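Local atomic coordinates of rhamnosidase B (PDB entry 2OKX), a protein that hydrolyses terminal alpha-L-rhamnose residues from glycosides, as a glycoside hydrolase of family 78, probably with inversion at the anomeric carbon. Residues A[554-559]-A[836-841]; A[581-586]-A[861-866]. All coordinates share one frame; numbering follows the deposited sequence.

Contact 1 (A[554-559]-A[836-841])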
loop_
_atom_site.group_PDB
_atom_site.type_symbol
_atom_site.label_atom_id
_atom_site.label_comp_id
_atom_site.label_asym_id
_atom_site.label_seq_id
_atom_site.Cartn_x
_atom_site.Cartn_y
_atom_site.Cartn_z
ATOM N N ARG A 554 8.920 13.119 -7.584
ATOM C CA ARG A 554 9.784 12.060 -8.095
ATOM C C ARG A 554 10.006 11.012 -6.996
ATOM O O ARG A 554 9.936 9.808 -7.245
ATOM C CB ARG A 554 11.130 12.658 -8.525
ATOM C CG ARG A 554 12.011 11.764 -9.398
ATOM C CD ARG A 554 13.271 11.290 -8.678
ATOM N NE ARG A 554 14.073 12.370 -8.090
ATOM C CZ ARG A 554 15.041 13.049 -8.703
ATOM N NH1 ARG A 554 15.689 14.002 -8.043
ATOM N NH2 ARG A 554 15.378 12.786 -9.959
ATOM N N HIS A 555 10.277 11.471 -5.779
ATOM C CA HIS A 555 10.514 10.541 -4.679
ATOM C C HIS A 555 9.270 9.707 -4.367
ATOM O O HIS A 555 9.365 8.508 -4.113
ATOM C CB HIS A 555 10.965 11.293 -3.426
ATOM C CG HIS A 555 11.478 10.393 -2.348
ATOM N ND1 HIS A 555 12.496 9.489 -2.561
ATOM C CD2 HIS A 555 11.101 10.238 -1.056
ATOM C CE1 HIS A 555 12.723 8.814 -1.447
ATOM N NE2 HIS A 555 11.890 9.251 -0.520
ATOM N N THR A 556 8.104 10.343 -4.394
ATOM C CA THR A 556 6.852 9.642 -4.116
ATOM C C THR A 556 6.646 8.510 -5.126
ATOM O O THR A 556 6.259 7.397 -4.771
ATOM C CB THR A 556 5.645 10.592 -4.219
ATOM O OG1 THR A 556 5.837 11.706 -3.342
ATOM C CG2 THR A 556 4.354 9.859 -3.837
ATOM N N THR A 557 6.904 8.814 -6.391
ATOM C CA THR A 557 6.738 7.842 -7.466
ATOM C C THR A 557 7.676 6.660 -7.274
ATOM O O THR A 557 7.276 5.512 -7.434
ATOM C CB THR A 557 6.992 8.511 -8.827
ATOM O OG1 THR A 557 6.106 9.629 -8.962
ATOM C CG2 THR A 557 6.740 7.524 -9.977
ATOM N N ARG A 558 8.923 6.949 -6.923
ATOM C CA ARG A 558 9.919 5.911 -6.682
ATOM C C ARG A 558 9.434 4.937 -5.605
ATOM O O ARG A 558 9.450 3.722 -5.802
ATOM C CB ARG A 558 11.236 6.568 -6.259
ATOM C CG ARG A 558 12.398 5.630 -5.976
ATOM C CD ARG A 558 13.701 6.421 -6.054
ATOM N NE ARG A 558 13.590 7.707 -5.365
ATOM C CZ ARG A 558 14.295 8.790 -5.680
ATOM N NH1 ARG A 558 15.166 8.745 -6.680
ATOM N NH2 ARG A 558 14.123 9.920 -5.006
ATOM N N LEU A 559 8.994 5.476 -4.470
ATOM C CA LEU A 559 8.543 4.640 -3.360
ATOM C C LEU A 559 7.249 3.880 -3.624
ATOM O O LEU A 559 6.937 2.913 -2.923
ATOM C CB LEU A 559 8.389 5.483 -2.091
ATOM C CG LEU A 559 9.629 6.204 -1.561
ATOM C CD1 LEU A 559 9.273 6.830 -0.222
ATOM C CD2 LEU A 559 10.803 5.234 -1.402
ATOM N N ALA A 836 7.146 17.959 4.079
ATOM C CA ALA A 836 6.832 16.739 3.348
ATOM C C ALA A 836 8.001 16.376 2.426
ATOM O O ALA A 836 8.669 17.253 1.877
ATOM C CB ALA A 836 5.557 16.933 2.520
ATOM N N THR A 837 8.262 15.084 2.271
ATOM C CA THR A 837 9.332 14.644 1.387
ATOM C C THR A 837 8.701 13.793 0.292
ATOM O O THR A 837 9.391 13.267 -0.580
ATOM C CB THR A 837 10.409 13.831 2.149
ATOM O OG1 THR A 837 9.784 12.804 2.928
ATOM C CG2 THR A 837 11.214 14.751 3.070
ATOM N N THR A 838 7.376 13.678 0.363
ATOM C CA THR A 838 6.569 12.928 -0.595
ATOM C C THR A 838 5.210 13.623 -0.698
ATOM O O THR A 838 4.876 14.464 0.136
ATOM C CB THR A 838 6.363 11.451 -0.146
ATOM O OG1 THR A 838 5.847 11.418 1.190
ATOM C CG2 THR A 838 7.679 10.691 -0.187
ATOM N N CYS A 839 4.428 13.269 -1.716
ATOM C CA CYS A 839 3.120 13.881 -1.933
ATOM C C CYS A 839 1.988 13.224 -1.155
ATOM O O CYS A 839 1.805 12.002 -1.202
ATOM C CB CYS A 839 2.786 13.865 -3.424
ATOM S SG CYS A 839 4.058 14.669 -4.415
ATOM N N TRP A 840 1.217 14.060 -0.467
ATOM C CA TRP A 840 0.099 13.609 0.353
ATOM C C TRP A 840 -1.018 12.950 -0.430
ATOM O O TRP A 840 -1.303 13.316 -1.568
ATOM C CB TRP A 840 -0.506 14.779 1.132
ATOM C CG TRP A 840 0.426 15.447 2.086
ATOM C CD1 TRP A 840 1.661 15.013 2.483
ATOM C CD2 TRP A 840 0.189 16.674 2.780
ATOM N NE1 TRP A 840 2.208 15.901 3.382
ATOM C CE2 TRP A 840 1.323 16.929 3.581
ATOM C CE3 TRP A 840 -0.875 17.587 2.801
ATOM C CZ2 TRP A 840 1.426 18.062 4.396
ATOM C CZ3 TRP A 840 -0.772 18.713 3.611
ATOM C CH2 TRP A 840 0.373 18.939 4.398
ATOM N N GLU A 841 -1.670 11.991 0.215
ATOM C CA GLU A 841 -2.786 11.274 -0.378
ATOM C C GLU A 841 -3.954 12.235 -0.599
ATOM O O GLU A 841 -4.625 12.191 -1.627
ATOM C CB GLU A 841 -3.221 10.151 0.567
ATOM C CG GLU A 841 -4.418 9.344 0.108
ATOM C CD GLU A 841 -4.874 8.349 1.171
ATOM O OE1 GLU A 841 -5.701 7.470 0.854
ATOM O OE2 GLU A 841 -4.405 8.451 2.328
#
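H555, near the C-terminal end of helix 544-559, brings CD2 of its ring to the backbone of T837. H555 CD2 lies 3.5 Å from T837 O, which sits at the ring edge, near its plane. T838 CG2 approaches H555 CD2 obliquely, at 3.6 Å. On the ring's other nitrogen-bearing side, H555 NE2 is hydrogen-bonded to E446 O.

T556 makes the polar link. C839 N donates to T556 OG1 over 2.7 Å, with an N-H...O angle of 158°. With chi1 at -56°, OG1 stands beside the backbone N of T556, and it also bonds I552 O one helical turn earlier. The hydroxyl thus joins the helix backbone to the loop backbone. L559 CG lies over one face of the H555 ring, offset toward the rim. L559 adds a looser touch across the contact, CD1 to T838 CG2 at 4.2 Å.

The contact is a buried helix-to-loop joint within the six-hairpin glycosidase domain. The loop 836-841 follows helix 817-833, and C839 packs on Y828 of that helix. Strand 446-448 touches H555, L559 and T838, while helix 577-590 meets T557 through V586.

Contact 2 (A[581-586]-A[861-866])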
loop_
_atom_site.group_PDB
_atom_site.type_symbol
_atom_site.label_atom_id
_atom_site.label_comp_id
_atom_site.label_asym_id
_atom_site.label_seq_id
_atom_site.Cartn_x
_atom_site.Cartn_y
_atom_site.Cartn_z
ATOM N N ARG A 581 -2.772 4.841 -13.245
ATOM C CA ARG A 581 -2.836 5.615 -14.483
ATOM C C ARG A 581 -1.968 6.867 -14.356
ATOM O O ARG A 581 -1.135 7.144 -15.221
ATOM C CB ARG A 581 -4.279 6.006 -14.812
ATOM C CG ARG A 581 -4.431 6.790 -16.119
ATOM C CD ARG A 581 -4.378 8.299 -15.896
ATOM N NE ARG A 581 -4.361 9.038 -17.159
ATOM C CZ ARG A 581 -4.555 10.352 -17.264
ATOM N NH1 ARG A 581 -4.523 10.940 -18.454
ATOM N NH2 ARG A 581 -4.788 11.082 -16.182
ATOM N N ASN A 582 -2.153 7.613 -13.271
ATOM C CA ASN A 582 -1.367 8.821 -13.054
ATOM C C ASN A 582 0.084 8.466 -12.757
ATOM O O ASN A 582 1.005 9.107 -13.259
ATOM C CB ASN A 582 -1.938 9.640 -11.894
ATOM C CG ASN A 582 -3.260 10.305 -12.238
ATOM O OD1 ASN A 582 -3.764 10.187 -13.356
ATOM N ND2 ASN A 582 -3.824 11.016 -11.271
ATOM N N GLU A 583 0.284 7.438 -11.940
ATOM C CA GLU A 583 1.629 7.019 -11.582
ATOM C C GLU A 583 2.443 6.624 -12.812
ATOM O O GLU A 583 3.637 6.895 -12.875
ATOM C CB GLU A 583 1.574 5.861 -10.581
ATOM C CG GLU A 583 0.880 6.225 -9.273
ATOM C CD GLU A 583 0.727 5.032 -8.338
ATOM O OE1 GLU A 583 0.155 4.012 -8.770
ATOM O OE2 GLU A 583 1.173 5.118 -7.174
ATOM N N ALA A 584 1.798 6.001 -13.794
ATOM C CA ALA A 584 2.506 5.589 -15.004
ATOM C C ALA A 584 3.001 6.810 -15.774
ATOM O O ALA A 584 4.145 6.847 -16.220
ATOM C CB ALA A 584 1.589 4.735 -15.901
ATOM N N LEU A 585 2.134 7.802 -15.940
ATOM C CA LEU A 585 2.509 9.015 -16.664
ATOM C C LEU A 585 3.659 9.757 -15.990
ATOM O O LEU A 585 4.580 10.226 -16.663
ATOM C CB LEU A 585 1.308 9.951 -16.796
ATOM C CG LEU A 585 0.165 9.452 -17.687
ATOM C CD1 LEU A 585 -1.001 10.419 -17.599
ATOM C CD2 LEU A 585 0.647 9.319 -19.124
ATOM N N VAL A 586 3.604 9.890 -14.668
ATOM C CA VAL A 586 4.684 10.571 -13.962
ATOM C C VAL A 586 5.966 9.778 -14.185
ATOM O O VAL A 586 7.025 10.341 -14.464
ATOM C CB VAL A 586 4.400 10.666 -12.458
ATOM C CG1 VAL A 586 5.570 11.322 -11.745
ATOM C CG2 VAL A 586 3.128 11.469 -12.233
ATOM N N CYS A 861 2.361 9.640 1.491
ATOM C CA CYS A 861 3.089 9.274 0.279
ATOM C C CYS A 861 2.199 8.469 -0.670
ATOM O O CYS A 861 2.125 7.248 -0.568
ATOM C CB CYS A 861 4.333 8.453 0.660
ATOM S SG CYS A 861 5.422 7.983 -0.721
ATOM N N HIS A 862 1.524 9.167 -1.582
ATOM C CA HIS A 862 0.631 8.547 -2.566
ATOM C C HIS A 862 1.044 9.064 -3.938
ATOM O O HIS A 862 0.821 10.232 -4.253
ATOM C CB HIS A 862 -0.830 8.945 -2.299
ATOM C CG HIS A 862 -1.651 7.865 -1.666
ATOM N ND1 HIS A 862 -2.760 7.316 -2.276
ATOM C CD2 HIS A 862 -1.533 7.240 -0.472
ATOM C CE1 HIS A 862 -3.289 6.400 -1.484
ATOM N NE2 HIS A 862 -2.564 6.336 -0.382
ATOM N N ALA A 863 1.641 8.198 -4.752
ATOM C CA ALA A 863 2.100 8.617 -6.071
ATOM C C ALA A 863 0.977 9.081 -6.988
ATOM O O ALA A 863 1.239 9.692 -8.020
ATOM C CB ALA A 863 2.903 7.494 -6.743
ATOM N N TRP A 864 -0.274 8.802 -6.632
ATOM C CA TRP A 864 -1.360 9.259 -7.488
ATOM C C TRP A 864 -1.464 10.784 -7.362
ATOM O O TRP A 864 -2.175 11.442 -8.127
ATOM C CB TRP A 864 -2.681 8.543 -7.127
ATOM C CG TRP A 864 -3.456 9.045 -5.929
ATOM C CD1 TRP A 864 -3.031 9.907 -4.955
ATOM C CD2 TRP A 864 -4.807 8.698 -5.592
ATOM N NE1 TRP A 864 -4.037 10.121 -4.034
ATOM C CE2 TRP A 864 -5.137 9.390 -4.403
ATOM C CE3 TRP A 864 -5.772 7.868 -6.182
ATOM C CZ2 TRP A 864 -6.394 9.277 -3.792
ATOM C CZ3 TRP A 864 -7.024 7.756 -5.576
ATOM C CH2 TRP A 864 -7.321 8.460 -4.391
ATOM N N SER A 865 -0.696 11.331 -6.419
ATOM C CA SER A 865 -0.652 12.768 -6.144
ATOM C C SER A 865 0.611 13.444 -6.697
ATOM O O SER A 865 0.838 14.625 -6.434
ATOM C CB SER A 865 -0.680 13.016 -4.630
ATOM O OG SER A 865 -1.886 12.570 -4.033
ATOM N N ALA A 866 1.425 12.713 -7.457
ATOM C CA ALA A 866 2.679 13.272 -7.979
ATOM C C ALA A 866 2.581 14.068 -9.285
ATOM O O ALA A 866 3.557 14.160 -10.037
ATOM C CB ALA A 866 3.716 12.150 -8.136
#
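E583 and A863 meet through the glutamate side chain and a single methyl group. E583 CG lies 3.5 Å from A863 CB. The E583 chain runs extended beyond CG (chi2 175°), and CD stays beside the A863 methyl. E583 OE2 closes to 3.0 Å from A863 CB, a tight approach. E583 CG also lies 3.9 Å from W864 N. Here the CA atoms of E583 and W864 are the nearest pair between the helix and the 3-10 segment 863-865. The CB of A863 points toward helix 577-590.

V586 is the third main partner, one helical turn after N582. Its CG1 stands anti to the backbone N (chi1 177°), and V586 CG1 meets A866 CB at 4.1 Å. V586 CG2 lies 3.5 Å from A866 O. A866 also packs on S553 and T557 of helix 544-559, so its small side chain sits where two helices come together.

W864 contributes mainly backbone here. N582 ND2 is 3.6 Å from W864 O, while N582 OD1 accepts a bond from R581 NH2. The indole leads away from helix 577-590. It stacks with F802 and bonds E841 O through NE1.

Across these two segments the joining forces are therefore van der Waals contacts, with helix side chains resting on two alanines and a backbone turn. The polar bonds of the turn run to other parts of the domain, such as S865 O to the hydroxyl of Y828.

In the fold
From the N terminus, the chain passes through helix 544-559, then helix 577-590, and returns much later through the loop between helices 817-833 and 868-876. Contact 1 closes a loop of 276 residues, contact 2 one of 274. Both intervening stretches are about half helix, with few strand residues. The segments alternate along the chain, so the two closures cross rather than nest. Their centres lie 9 Å apart, and they touch directly: W840 O probably bonds S865 OG, and C839 O probably bonds H862 N. T556 CG2 packs against A863 N as well. Together they tie two early helices of the six-hairpin glycosidase domain to the loop before its last helix.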